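Local coordinates for uncharacterized protein Rv2277c (Mycobacterium tuberculosis, PDB 5VUG) that is uncharacterised, but carries a TIM-barrel domain of the glycerophosphodiester phosphodiesterase family and so probably hydrolyses phosphoric diesters, at residues V14-G19 with G41-V46; G19-P24 with V270-A275; Q181-M186 with E232-C237; F204-D209 with E228-A233. All blocks are in the same frame, centred on the assembly; numbering follows the deposited sequence.

Contact 1. Residues V14-G19 with G41-V46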
loop_
_atom_site.group_PDB
_atom_site.type_symbol
_atom_site.label_atom_id
_atom_site.label_comp_id
_atom_site.label_asym_id
_atom_site.label_seq_id
_atom_site.Cartn_x
_atom_site.Cartn_y
_atom_site.Cartn_z
ATOM N N VAL A 14 -11.155 -25.878 1.527
ATOM C CA VAL A 14 -10.950 -25.845 2.980
ATOM C C VAL A 14 -12.148 -25.155 3.626
ATOM O O VAL A 14 -12.476 -24.019 3.273
ATOM C CB VAL A 14 -9.626 -25.154 3.355
ATOM C CG1 VAL A 14 -9.443 -25.117 4.874
ATOM C CG2 VAL A 14 -8.440 -25.857 2.696
ATOM N N ALA A 15 -12.802 -25.835 4.570
ATOM C CA ALA A 15 -14.017 -25.304 5.198
ATOM C C ALA A 15 -13.652 -24.260 6.252
ATOM O O ALA A 15 -13.088 -24.595 7.302
ATOM C CB ALA A 15 -14.839 -26.429 5.820
ATOM N N HIS A 16 -14.016 -23.003 5.996
ATOM C CA HIS A 16 -13.661 -21.903 6.890
ATOM C C HIS A 16 -14.511 -21.940 8.157
ATOM O O HIS A 16 -15.735 -21.777 8.092
ATOM C CB HIS A 16 -13.886 -20.582 6.164
ATOM C CG HIS A 16 -13.439 -19.385 6.940
ATOM N ND1 HIS A 16 -14.156 -18.209 6.962
ATOM C CD2 HIS A 16 -12.347 -19.176 7.713
ATOM C CE1 HIS A 16 -13.532 -17.327 7.726
ATOM N NE2 HIS A 16 -12.429 -17.886 8.191
ATOM N N ARG A 17 -13.860 -22.102 9.314
ATOM C CA ARG A 17 -14.560 -22.287 10.593
ATOM C C ARG A 17 -15.541 -23.454 10.507
ATOM O O ARG A 17 -16.640 -23.413 11.064
ATOM C CB ARG A 17 -15.263 -21.016 11.080
ATOM C CG ARG A 17 -14.475 -19.731 10.911
ATOM C CD ARG A 17 -15.354 -18.566 11.342
ATOM N NE ARG A 17 -14.796 -17.283 10.949
ATOM C CZ ARG A 17 -15.524 -16.201 10.725
ATOM N NH1 ARG A 17 -14.935 -15.074 10.369
ATOM N NH2 ARG A 17 -16.848 -16.249 10.859
ATOM N N ALA A 18 -15.132 -24.501 9.782
ATOM C CA ALA A 18 -15.940 -25.687 9.525
ATOM C C ALA A 18 -17.138 -25.409 8.628
ATOM O O ALA A 18 -18.052 -26.238 8.546
ATOM C CB ALA A 18 -16.355 -26.425 10.812
ATOM N N GLY A 19 -17.138 -24.274 7.926
ATOM C CA GLY A 19 -18.189 -23.963 6.973
ATOM C C GLY A 19 -19.292 -23.088 7.534
ATOM O O GLY A 19 -20.465 -23.482 7.546
ATOM N N GLY A 41 -9.876 -29.940 3.506
ATOM C CA GLY A 41 -9.203 -29.433 4.686
ATOM C C GLY A 41 -10.226 -28.777 5.579
ATOM O O GLY A 41 -11.317 -28.406 5.127
HETATM N N MSE A 42 -9.862 -28.638 6.853
HETATM C CA MSE A 42 -10.759 -28.147 7.894
HETATM C C MSE A 42 -10.068 -27.008 8.647
HETATM O O MSE A 42 -9.031 -27.212 9.285
HETATM C CB MSE A 42 -11.111 -29.299 8.850
HETATM C CG MSE A 42 -12.251 -29.022 9.822
HETATM SE SE MSE A 42 -13.985 -28.902 8.909
HETATM C CE MSE A 42 -14.100 -30.696 8.160
ATOM N N TRP A 43 -10.629 -25.807 8.573
ATOM C CA TRP A 43 -10.069 -24.631 9.235
ATOM C C TRP A 43 -10.895 -24.350 10.490
ATOM O O TRP A 43 -12.101 -24.113 10.398
ATOM C CB TRP A 43 -10.130 -23.429 8.282
ATOM C CG TRP A 43 -9.605 -22.131 8.854
ATOM C CD1 TRP A 43 -10.187 -21.350 9.832
ATOM C CD2 TRP A 43 -8.404 -21.456 8.467
ATOM N NE1 TRP A 43 -9.409 -20.239 10.072
ATOM C CE2 TRP A 43 -8.307 -20.281 9.256
ATOM C CE3 TRP A 43 -7.394 -21.731 7.536
ATOM C CZ2 TRP A 43 -7.238 -19.388 9.143
ATOM C CZ3 TRP A 43 -6.331 -20.843 7.424
ATOM C CH2 TRP A 43 -6.258 -19.685 8.231
ATOM N N LEU A 44 -10.249 -24.357 11.654
ATOM C CA LEU A 44 -10.950 -24.266 12.929
ATOM C C LEU A 44 -10.302 -23.184 13.781
ATOM O O LEU A 44 -9.073 -23.040 13.775
ATOM C CB LEU A 44 -10.858 -25.609 13.665
ATOM C CG LEU A 44 -11.373 -26.846 12.915
ATOM C CD1 LEU A 44 -11.028 -28.122 13.662
ATOM C CD2 LEU A 44 -12.889 -26.736 12.653
ATOM N N THR A 45 -11.108 -22.434 14.536
ATOM C CA THR A 45 -10.578 -21.363 15.378
ATOM C C THR A 45 -10.503 -21.867 16.813
ATOM O O THR A 45 -11.495 -22.380 17.336
ATOM C CB THR A 45 -11.464 -20.112 15.345
ATOM O OG1 THR A 45 -12.039 -19.941 14.047
ATOM C CG2 THR A 45 -10.625 -18.896 15.705
ATOM N N VAL A 46 -9.343 -21.707 17.454
ATOM C CA VAL A 46 -9.057 -22.362 18.730
ATOM C C VAL A 46 -8.779 -21.319 19.814
ATOM O O VAL A 46 -8.005 -20.376 19.601
ATOM C CB VAL A 46 -7.887 -23.356 18.609
ATOM C CG1 VAL A 46 -7.793 -24.207 19.869
ATOM C CG2 VAL A 46 -8.058 -24.230 17.357
#

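Contact 2. Residues G19-P24 with V270-A275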
loop_
_atom_site.group_PDB
_atom_site.type_symbol
_atom_site.label_atom_id
_atom_site.label_comp_id
_atom_site.label_asym_id
_atom_site.label_seq_id
_atom_site.Cartn_x
_atom_site.Cartn_y
_atom_site.Cartn_z
ATOM N N GLY A 19 -17.138 -24.274 7.926
ATOM C CA GLY A 19 -18.189 -23.963 6.973
ATOM C C GLY A 19 -19.292 -23.088 7.534
ATOM O O GLY A 19 -20.465 -23.482 7.546
ATOM N N THR A 20 -18.913 -21.864 7.921
ATOM C CA THR A 20 -19.748 -20.972 8.723
ATOM C C THR A 20 -21.089 -20.627 8.063
ATOM O O THR A 20 -22.062 -20.328 8.768
ATOM C CB THR A 20 -18.914 -19.725 9.058
ATOM O OG1 THR A 20 -19.692 -18.780 9.797
ATOM C CG2 THR A 20 -18.404 -19.069 7.807
ATOM N N ARG A 21 -21.169 -20.644 6.729
ATOM C CA ARG A 21 -22.430 -20.316 6.064
ATOM C C ARG A 21 -23.456 -21.442 6.184
ATOM O O ARG A 21 -24.663 -21.178 6.276
ATOM C CB ARG A 21 -22.163 -19.992 4.593
ATOM C CG ARG A 21 -23.397 -19.764 3.754
ATOM C CD ARG A 21 -24.174 -18.546 4.195
ATOM N NE ARG A 21 -24.894 -17.942 3.074
ATOM C CZ ARG A 21 -25.992 -18.447 2.518
ATOM N NH1 ARG A 21 -26.518 -19.579 2.972
ATOM N NH2 ARG A 21 -26.569 -17.818 1.501
ATOM N N ASP A 22 -23.005 -22.691 6.202
ATOM C CA ASP A 22 -23.899 -23.838 6.104
ATOM C C ASP A 22 -24.464 -24.290 7.448
ATOM O O ASP A 22 -25.620 -24.721 7.514
ATOM C CB ASP A 22 -23.163 -25.017 5.460
ATOM C CG ASP A 22 -22.766 -24.753 4.016
ATOM O OD1 ASP A 22 -23.311 -23.822 3.383
ATOM O OD2 ASP A 22 -21.908 -25.500 3.503
ATOM N N PHE A 23 -23.656 -24.258 8.502
ATOM C CA PHE A 23 -24.021 -24.754 9.823
ATOM C C PHE A 23 -23.277 -23.918 10.847
ATOM O O PHE A 23 -22.309 -23.232 10.499
ATOM C CB PHE A 23 -23.632 -26.232 9.984
ATOM C CG PHE A 23 -24.406 -27.156 9.093
ATOM C CD1 PHE A 23 -25.639 -27.654 9.493
ATOM C CD2 PHE A 23 -23.911 -27.508 7.844
ATOM C CE1 PHE A 23 -26.358 -28.489 8.667
ATOM C CE2 PHE A 23 -24.632 -28.344 7.004
ATOM C CZ PHE A 23 -25.849 -28.843 7.418
ATOM N N PRO A 24 -23.710 -23.943 12.132
ATOM C CA PRO A 24 -23.028 -23.135 13.159
ATOM C C PRO A 24 -21.521 -23.333 13.155
ATOM O O PRO A 24 -21.034 -24.466 13.251
ATOM C CB PRO A 24 -23.659 -23.634 14.464
ATOM C CG PRO A 24 -25.073 -23.993 14.043
ATOM C CD PRO A 24 -24.910 -24.613 12.671
ATOM N N VAL A 270 -13.313 -21.462 2.161
ATOM C CA VAL A 270 -14.700 -21.220 1.759
ATOM C C VAL A 270 -15.651 -21.275 2.955
ATOM O O VAL A 270 -15.548 -22.155 3.817
ATOM C CB VAL A 270 -15.156 -22.187 0.640
ATOM C CG1 VAL A 270 -14.202 -22.114 -0.554
ATOM C CG2 VAL A 270 -15.292 -23.630 1.155
ATOM N N ASP A 271 -16.610 -20.339 2.985
ATOM C CA ASP A 271 -17.629 -20.344 4.029
ATOM C C ASP A 271 -18.712 -21.382 3.782
ATOM O O ASP A 271 -19.396 -21.783 4.731
ATOM C CB ASP A 271 -18.302 -18.974 4.154
ATOM C CG ASP A 271 -17.399 -17.921 4.779
ATOM O OD1 ASP A 271 -16.211 -18.203 5.019
ATOM O OD2 ASP A 271 -17.892 -16.803 5.048
ATOM N N SER A 272 -18.904 -21.815 2.539
ATOM C CA SER A 272 -19.963 -22.772 2.216
ATOM C C SER A 272 -19.401 -23.962 1.457
ATOM O O SER A 272 -19.340 -23.948 0.219
ATOM C CB SER A 272 -21.079 -22.116 1.407
ATOM O OG SER A 272 -22.077 -23.065 1.076
ATOM N N PRO A 273 -19.005 -25.016 2.165
ATOM C CA PRO A 273 -18.667 -26.275 1.487
ATOM C C PRO A 273 -19.754 -26.762 0.544
ATOM O O PRO A 273 -19.439 -27.352 -0.495
ATOM C CB PRO A 273 -18.451 -27.233 2.664
ATOM C CG PRO A 273 -17.880 -26.329 3.735
ATOM C CD PRO A 273 -18.663 -25.046 3.600
ATOM N N LEU A 274 -21.030 -26.516 0.863
ATOM C CA LEU A 274 -22.098 -26.950 -0.033
ATOM C C LEU A 274 -22.052 -26.204 -1.363
ATOM O O LEU A 274 -22.192 -26.818 -2.431
ATOM C CB LEU A 274 -23.460 -26.804 0.653
ATOM C CG LEU A 274 -23.743 -27.869 1.717
ATOM C CD1 LEU A 274 -24.944 -27.495 2.589
ATOM C CD2 LEU A 274 -23.958 -29.233 1.052
ATOM N N ALA A 275 -21.854 -24.881 -1.326
ATOM C CA ALA A 275 -21.709 -24.128 -2.569
ATOM C C ALA A 275 -20.463 -24.559 -3.327
ATOM O O ALA A 275 -20.478 -24.655 -4.561
ATOM C CB ALA A 275 -21.655 -22.630 -2.274
#

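Contact 3. Residues Q181-M186 with E232-C237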
loop_
_atom_site.group_PDB
_atom_site.type_symbol
_atom_site.label_atom_id
_atom_site.label_comp_id
_atom_site.label_asym_id
_atom_site.label_seq_id
_atom_site.Cartn_x
_atom_site.Cartn_y
_atom_site.Cartn_z
ATOM N N GLN A 181 4.359 -9.009 3.396
ATOM C CA GLN A 181 5.504 -8.293 2.843
ATOM C C GLN A 181 5.868 -8.822 1.460
ATOM O O GLN A 181 6.103 -8.047 0.526
ATOM C CB GLN A 181 6.694 -8.439 3.785
ATOM C CG GLN A 181 7.908 -7.664 3.325
ATOM C CD GLN A 181 7.727 -6.179 3.524
ATOM O OE1 GLN A 181 7.572 -5.707 4.653
ATOM N NE2 GLN A 181 7.725 -5.432 2.431
ATOM N N ARG A 182 5.915 -10.151 1.310
ATOM C CA ARG A 182 6.283 -10.724 0.022
ATOM C C ARG A 182 5.236 -10.400 -1.038
ATOM O O ARG A 182 5.584 -10.056 -2.175
ATOM C CB ARG A 182 6.494 -12.235 0.146
ATOM C CG ARG A 182 7.310 -12.799 -1.006
ATOM C CD ARG A 182 7.521 -14.310 -0.940
ATOM N NE ARG A 182 8.281 -14.756 0.229
ATOM C CZ ARG A 182 7.735 -15.309 1.308
ATOM N NH1 ARG A 182 6.418 -15.476 1.378
ATOM N NH2 ARG A 182 8.500 -15.693 2.316
ATOM N N LEU A 183 3.952 -10.475 -0.677
ATOM C CA LEU A 183 2.892 -10.180 -1.638
ATOM C C LEU A 183 2.930 -8.724 -2.070
ATOM O O LEU A 183 2.743 -8.418 -3.254
ATOM C CB LEU A 183 1.529 -10.491 -1.029
ATOM C CG LEU A 183 1.174 -11.971 -0.932
ATOM C CD1 LEU A 183 -0.080 -12.104 -0.082
ATOM C CD2 LEU A 183 0.984 -12.585 -2.335
ATOM N N PHE A 184 3.145 -7.806 -1.124
ATOM C CA PHE A 184 3.173 -6.396 -1.489
ATOM C C PHE A 184 4.448 -6.024 -2.237
ATOM O O PHE A 184 4.405 -5.175 -3.138
ATOM C CB PHE A 184 2.894 -5.500 -0.280
ATOM C CG PHE A 184 1.424 -5.298 -0.025
ATOM C CD1 PHE A 184 0.692 -4.410 -0.807
ATOM C CD2 PHE A 184 0.761 -6.021 0.957
ATOM C CE1 PHE A 184 -0.669 -4.228 -0.600
ATOM C CE2 PHE A 184 -0.608 -5.842 1.173
ATOM C CZ PHE A 184 -1.317 -4.938 0.391
ATOM N N ASN A 185 5.585 -6.639 -1.905
ATOM C CA ASN A 185 6.771 -6.418 -2.731
ATOM C C ASN A 185 6.525 -6.876 -4.164
ATOM O O ASN A 185 6.851 -6.165 -5.122
ATOM C CB ASN A 185 7.994 -7.125 -2.138
ATOM C CG ASN A 185 8.718 -6.280 -1.096
ATOM O OD1 ASN A 185 8.700 -5.047 -1.154
ATOM N ND2 ASN A 185 9.368 -6.945 -0.138
HETATM N N MSE A 186 5.935 -8.056 -4.338
HETATM C CA MSE A 186 5.644 -8.493 -5.701
HETATM C C MSE A 186 4.705 -7.531 -6.438
HETATM O O MSE A 186 4.963 -7.161 -7.591
HETATM C CB MSE A 186 5.125 -9.936 -5.732
HETATM C CG MSE A 186 6.214 -10.962 -5.506
HETATM SE SE MSE A 186 7.460 -11.010 -7.013
HETATM C CE MSE A 186 6.191 -11.523 -8.402
ATOM N N GLU A 232 -0.555 -15.024 -11.186
ATOM C CA GLU A 232 0.401 -16.046 -11.596
ATOM C C GLU A 232 1.806 -15.714 -11.106
ATOM O O GLU A 232 2.520 -16.592 -10.607
ATOM C CB GLU A 232 0.384 -16.238 -13.113
ATOM C CG GLU A 232 1.064 -17.534 -13.543
ATOM C CD GLU A 232 1.135 -17.700 -15.053
ATOM O OE1 GLU A 232 2.164 -18.215 -15.551
ATOM O OE2 GLU A 232 0.162 -17.317 -15.739
ATOM N N ALA A 233 2.199 -14.439 -11.186
ATOM C CA ALA A 233 3.559 -14.065 -10.808
ATOM C C ALA A 233 3.803 -14.246 -9.315
ATOM O O ALA A 233 4.851 -14.762 -8.913
ATOM C CB ALA A 233 3.851 -12.628 -11.233
ATOM N N SER A 234 2.859 -13.821 -8.475
ATOM C CA SER A 234 3.093 -13.941 -7.042
ATOM C C SER A 234 2.997 -15.387 -6.568
ATOM O O SER A 234 3.742 -15.786 -5.667
ATOM C CB SER A 234 2.187 -12.999 -6.243
ATOM O OG SER A 234 0.825 -13.341 -6.363
ATOM N N VAL A 235 2.113 -16.192 -7.163
ATOM C CA VAL A 235 2.085 -17.615 -6.820
ATOM C C VAL A 235 3.426 -18.261 -7.150
ATOM O O VAL A 235 4.005 -18.989 -6.335
ATOM C CB VAL A 235 0.911 -18.330 -7.514
ATOM C CG1 VAL A 235 1.020 -19.837 -7.321
ATOM C CG2 VAL A 235 -0.414 -17.825 -6.965
ATOM N N ASP A 236 3.950 -17.980 -8.346
ATOM C CA ASP A 236 5.241 -18.534 -8.740
ATOM C C ASP A 236 6.356 -18.083 -7.805
ATOM O O ASP A 236 7.253 -18.869 -7.475
ATOM C CB ASP A 236 5.566 -18.156 -10.183
ATOM C CG ASP A 236 6.994 -18.530 -10.576
ATOM O OD1 ASP A 236 7.918 -17.701 -10.389
ATOM O OD2 ASP A 236 7.196 -19.668 -11.052
ATOM N N CYS A 237 6.339 -16.813 -7.392
ATOM C CA CYS A 237 7.320 -16.338 -6.418
ATOM C C CYS A 237 7.284 -17.177 -5.141
ATOM O O CYS A 237 8.329 -17.613 -4.639
ATOM C CB CYS A 237 7.087 -14.853 -6.119
ATOM S SG CYS A 237 7.783 -14.253 -4.555
#

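Contact 4. Residues F204-D209 with E228-A233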
loop_
_atom_site.group_PDB
_atom_site.type_symbol
_atom_site.label_atom_id
_atom_site.label_comp_id
_atom_site.label_asym_id
_atom_site.label_seq_id
_atom_site.Cartn_x
_atom_site.Cartn_y
_atom_site.Cartn_z
ATOM N N PHE A 204 -3.625 -15.613 2.221
ATOM C CA PHE A 204 -4.054 -14.221 2.227
ATOM C C PHE A 204 -5.340 -14.129 1.426
ATOM O O PHE A 204 -5.568 -14.941 0.530
ATOM C CB PHE A 204 -3.003 -13.287 1.610
ATOM C CG PHE A 204 -2.997 -11.912 2.209
ATOM C CD1 PHE A 204 -2.383 -11.677 3.428
ATOM C CD2 PHE A 204 -3.595 -10.850 1.550
ATOM C CE1 PHE A 204 -2.371 -10.405 3.985
ATOM C CE2 PHE A 204 -3.588 -9.571 2.102
ATOM C CZ PHE A 204 -2.972 -9.354 3.322
ATOM N N GLU A 205 -6.160 -13.127 1.760
ATOM C CA GLU A 205 -7.399 -12.853 1.037
ATOM C C GLU A 205 -7.136 -12.575 -0.439
ATOM O O GLU A 205 -6.118 -11.988 -0.814
ATOM C CB GLU A 205 -8.087 -11.615 1.630
ATOM C CG GLU A 205 -8.860 -11.841 2.921
ATOM C CD GLU A 205 -7.994 -11.980 4.165
ATOM O OE1 GLU A 205 -6.759 -11.835 4.090
ATOM O OE2 GLU A 205 -8.575 -12.241 5.241
ATOM N N LEU A 206 -8.092 -12.988 -1.284
ATOM C CA LEU A 206 -8.051 -12.633 -2.703
ATOM C C LEU A 206 -8.285 -11.146 -2.922
ATOM O O LEU A 206 -7.784 -10.579 -3.904
ATOM C CB LEU A 206 -9.112 -13.417 -3.478
ATOM C CG LEU A 206 -8.682 -14.676 -4.224
ATOM C CD1 LEU A 206 -7.893 -15.591 -3.319
ATOM C CD2 LEU A 206 -9.903 -15.389 -4.813
ATOM N N HIS A 207 -9.065 -10.509 -2.044
ATOM C CA HIS A 207 -9.324 -9.076 -2.075
ATOM C C HIS A 207 -9.189 -8.562 -0.655
ATOM O O HIS A 207 -9.802 -9.115 0.262
ATOM C CB HIS A 207 -10.755 -8.794 -2.521
ATOM C CG HIS A 207 -11.171 -9.564 -3.725
ATOM N ND1 HIS A 207 -11.011 -9.084 -5.006
ATOM C CD2 HIS A 207 -11.744 -10.784 -3.847
ATOM C CE1 HIS A 207 -11.466 -9.976 -5.866
ATOM N NE2 HIS A 207 -11.917 -11.016 -5.188
ATOM N N ARG A 208 -8.411 -7.497 -0.470
ATOM C CA ARG A 208 -8.134 -7.001 0.873
ATOM C C ARG A 208 -8.099 -5.483 0.868
ATOM O O ARG A 208 -7.306 -4.880 0.138
ATOM C CB ARG A 208 -6.805 -7.559 1.394
ATOM C CG ARG A 208 -6.535 -7.221 2.862
ATOM C CD ARG A 208 -7.461 -7.999 3.792
ATOM N NE ARG A 208 -7.041 -7.891 5.189
ATOM C CZ ARG A 208 -7.769 -7.358 6.166
ATOM N NH1 ARG A 208 -8.984 -6.878 5.923
ATOM N NH2 ARG A 208 -7.282 -7.317 7.400
ATOM N N ASP A 209 -8.934 -4.866 1.706
ATOM C CA ASP A 209 -8.853 -3.421 1.899
ATOM C C ASP A 209 -7.603 -3.081 2.702
ATOM O O ASP A 209 -7.372 -3.641 3.780
ATOM C CB ASP A 209 -10.072 -2.919 2.670
ATOM C CG ASP A 209 -11.332 -2.940 1.850
ATOM O OD1 ASP A 209 -11.245 -2.843 0.607
ATOM O OD2 ASP A 209 -12.414 -3.044 2.458
ATOM N N GLU A 228 -5.593 -6.888 -4.713
ATOM C CA GLU A 228 -5.757 -8.249 -5.226
ATOM C C GLU A 228 -4.352 -8.801 -5.470
ATOM O O GLU A 228 -3.754 -8.573 -6.528
ATOM C CB GLU A 228 -6.611 -8.216 -6.489
ATOM C CG GLU A 228 -7.986 -7.606 -6.240
ATOM C CD GLU A 228 -8.841 -7.514 -7.498
ATOM O OE1 GLU A 228 -8.542 -8.216 -8.492
ATOM O OE2 GLU A 228 -9.820 -6.742 -7.488
ATOM N N LEU A 229 -3.825 -9.534 -4.486
ATOM C CA LEU A 229 -2.393 -9.806 -4.417
ATOM C C LEU A 229 -1.971 -11.135 -5.023
ATOM O O LEU A 229 -0.774 -11.323 -5.276
ATOM C CB LEU A 229 -1.921 -9.754 -2.962
ATOM C CG LEU A 229 -2.057 -8.358 -2.348
ATOM C CD1 LEU A 229 -1.864 -8.453 -0.845
ATOM C CD2 LEU A 229 -1.057 -7.378 -2.969
ATOM N N TRP A 230 -2.903 -12.059 -5.247
ATOM C CA TRP A 230 -2.578 -13.360 -5.818
ATOM C C TRP A 230 -2.783 -13.310 -7.325
ATOM O O TRP A 230 -3.901 -13.068 -7.796
ATOM C CB TRP A 230 -3.458 -14.459 -5.220
ATOM C CG TRP A 230 -3.197 -14.797 -3.771
ATOM C CD1 TRP A 230 -4.079 -14.662 -2.731
ATOM C CD2 TRP A 230 -1.997 -15.355 -3.208
ATOM N NE1 TRP A 230 -3.498 -15.095 -1.559
ATOM C CE2 TRP A 230 -2.222 -15.524 -1.825
ATOM C CE3 TRP A 230 -0.754 -15.725 -3.740
ATOM C CZ2 TRP A 230 -1.247 -16.038 -0.962
ATOM C CZ3 TRP A 230 0.215 -16.236 -2.884
ATOM C CH2 TRP A 230 -0.038 -16.390 -1.510
ATOM N N ASP A 231 -1.703 -13.536 -8.070
ATOM C CA ASP A 231 -1.722 -13.679 -9.519
ATOM C C ASP A 231 -0.679 -14.728 -9.890
ATOM O O ASP A 231 0.001 -15.278 -9.017
ATOM C CB ASP A 231 -1.548 -12.328 -10.237
ATOM C CG ASP A 231 -0.315 -11.554 -9.781
ATOM O OD1 ASP A 231 0.713 -12.160 -9.415
ATOM O OD2 ASP A 231 -0.369 -10.308 -9.815
ATOM N N GLU A 232 -0.555 -15.024 -11.186
ATOM C CA GLU A 232 0.401 -16.046 -11.596
ATOM C C GLU A 232 1.806 -15.714 -11.106
ATOM O O GLU A 232 2.520 -16.592 -10.607
ATOM C CB GLU A 232 0.384 -16.238 -13.113
ATOM C CG GLU A 232 1.064 -17.534 -13.543
ATOM C CD GLU A 232 1.135 -17.700 -15.053
ATOM O OE1 GLU A 232 2.164 -18.215 -15.551
ATOM O OE2 GLU A 232 0.162 -17.317 -15.739
ATOM N N ALA A 233 2.199 -14.439 -11.186
ATOM C CA ALA A 233 3.559 -14.065 -10.808
ATOM C C ALA A 233 3.803 -14.246 -9.315
ATOM O O ALA A 233 4.851 -14.762 -8.913
ATOM C CB ALA A 233 3.851 -12.628 -11.233
HETATM O O HOH W 1 -5.133 -9.649 -1.932
HETATM O O HOH W 2 -5.829 -11.921 -5.403
#

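Contact 1. Residues V14-G19 with G41-V46
Ala15 O is held by two backbone donors: Trp43 N reaches it across the sheet at 3.0 Å, and Ala18 N reaches it at 3.2 Å from inside its own type II turn, Ala15 to Ala18. Ala18 N also sends a weak bond to Trp43 O, so the turn is tied to the neighbouring strand. One step earlier, Ala15 N donates to Gly41 O at 3.0 Å, a straight bond (164°). These bonds join parallel strands 12-16 and 41-48, which helix 28-36 connects as a beta-alpha-beta unit of the TIM barrel. Val14, His16 and Trp43 point to one face, with Phe123 and Leu269. There His16, with CG anti to its backbone N, turns its CD2 edge onto the face of the Trp43 five-membered ring, a T-shaped pair with planes at 62°. Arg17 CG covers a face of the imidazole; ND1 is hydrogen-bonded to Asp271 and NE2 to a glycerol, probably from the crystallisation liquor. On the opposite face the bent chain of selenomethionine Met42 brings SE 3.9 Å from Ala18 CB and 4.0 Å from Ala15 CB, small methyls that admit the bulky atom beside helix 28-36. Gly41, without a side chain, makes room for Val14 CG2.

Contact 2. Residues G19-P24 with V270-A275
Hydrogen bonds carry most of this contact, and Asp22 makes two of them. Its carboxylate faces the start of helix 273-277 like a fork: OD1 accepts from Ser272 OG at 2.7 Å, OD2 from Leu274 N at 3.0 Å and nearly straight (166°), each through its syn lone pair. Ser272, with OG anti to its backbone N, is the N-cap; OG accepts from Ala275 N at 3.0 Å while giving its own proton to Asp22. A short acidic side chain suits this place, since the positive end of the helix dipole would be expected to stabilise the anion. Pro273, which has no N-H to offer, fits the first turn well. A third link joins backbones: Arg21 N donates to Asp271 O at 2.9 Å, approaching from above the carbonyl plane. In the TIM barrel the two segments follow the C-terminal ends of adjacent parallel strands 12-16 and 267-270, the second leading into helix 273-277. Van der Waals contacts fill in the rest. Thr20 lies alongside Asp271, the partner of His16, with CG2 3.4 Å from Asp271 CG; CG2 takes the crowded position of chi1, and OG1 goes to Glu25. Gly19 CA sits 3.6 Å from Pro273 CD, a closeness that suits a residue with no side chain. Leu274 crosses Asp22 obliquely, with CB, CG and CD1 all laid against the carboxylate.

Contact 3. Residues Q181-M186 with E232-C237
The segments 181-186 and 232-237, parts of helices 176-189 and 232-239, run at 136° to each other with their axes 10.0 Å apart at the closest, and Met186 and Ser234 are the nearest pair of alpha carbons. A long, flexible side chain suits this axis separation, and Met186, present as selenomethionine, supplies it. Bent at chi2 and chi3, it lays CG 3.8 Å from Cys237 SG, with SE beside Cys237 CB. Its methyl CE then carries on to within 3.5 Å of Ala233 O. Ala233 is small enough to let that methyl settle on the first turn of its helix. Cys237 SG, anti to its backbone N, is also met by Arg182 CD at 3.6 Å. The guanidinium of Arg182 turns elsewhere, to the carbonyls of Pro194 and Gln195 and to Glu174 in a salt bridge. Leu183 CD2 touches Ser234, whose OG is 4.1 Å away; that hydroxyl, in the crowded chi1 position, is bonded back to Leu229 O. Thus helices 176-189 and 232-239 pack obliquely, nearer antiparallel than parallel, on the outside of the TIM-barrel domain, with the Cys192-Cys237 disulfide beside the contact.

Contact 4. Residues F204-D209 with E228-A233
Trp230 is the largest bump here, and the backbone of Phe204 and Glu205 gives it a place to rest. Its indole N-H edge fits against Phe204, NE1 donating to Phe204 O at 2.9 Å; the oxygen lies in the indole plane, although the donor stands well above the carbonyl plane. Phe204 CB lies near NE1 and CZ2 of the indole, and Leu206 crosses Trp230 at about a right angle, bringing CD1 4.0 Å from Trp230 CD1. Next to it, Leu229 pushes CD1 obliquely against the Phe204 ring, 3.6 Å from CE2, while Glu205 OE1, salt-bridged to Arg176, lies over one face of that ring. Two waters bridge the backbones: one donates to Glu205 O and accepts from Leu229 N, the other donates to Leu206 O and accepts from Trp230 N. Leu206 O also receives the CA-H of Glu228, with Glu228 CA 3.4 Å away. At the side, Glu228 and His207 run alongside each other, Glu228 CG 3.6 Å from His207 ND1, with the carboxylate plane 77° from the ring and OE2 in plane at the ring's edge. The segments meet at the base of the hairpin 208-215/220-227, which follows TIM-barrel strand 201-205, and Arg208 reaches Glu214 of the second subunit. His207 NE2 is bonded to Asp256, so acidic groups near both ring nitrogens would probably favour a protonated imidazole.

Overall arrangement
From the N terminus, contact 1 closes first, joining strands 12-16 and 41-48 round helix 28-36. Contact 2 opens at Gly19, just after the turn of contact 1 and shared with it, but ends near the C terminus, so the two cross; it brings the loop after the first barrel strand against the start of helix 273-277, and His16 touches Val270 and Asp271 between them. Contacts 3 and 4 both fall within the long span of contact 2. Contact 3 pairs helix 176-189 with helix 232-239; contact 4 opens within that loop and ends on the same stretch, sharing Glu232 and Ala233, and ties strand 201-205 to the approach to helix 232-239. Centres of contacts 1 and 3 are about 25 Å apart.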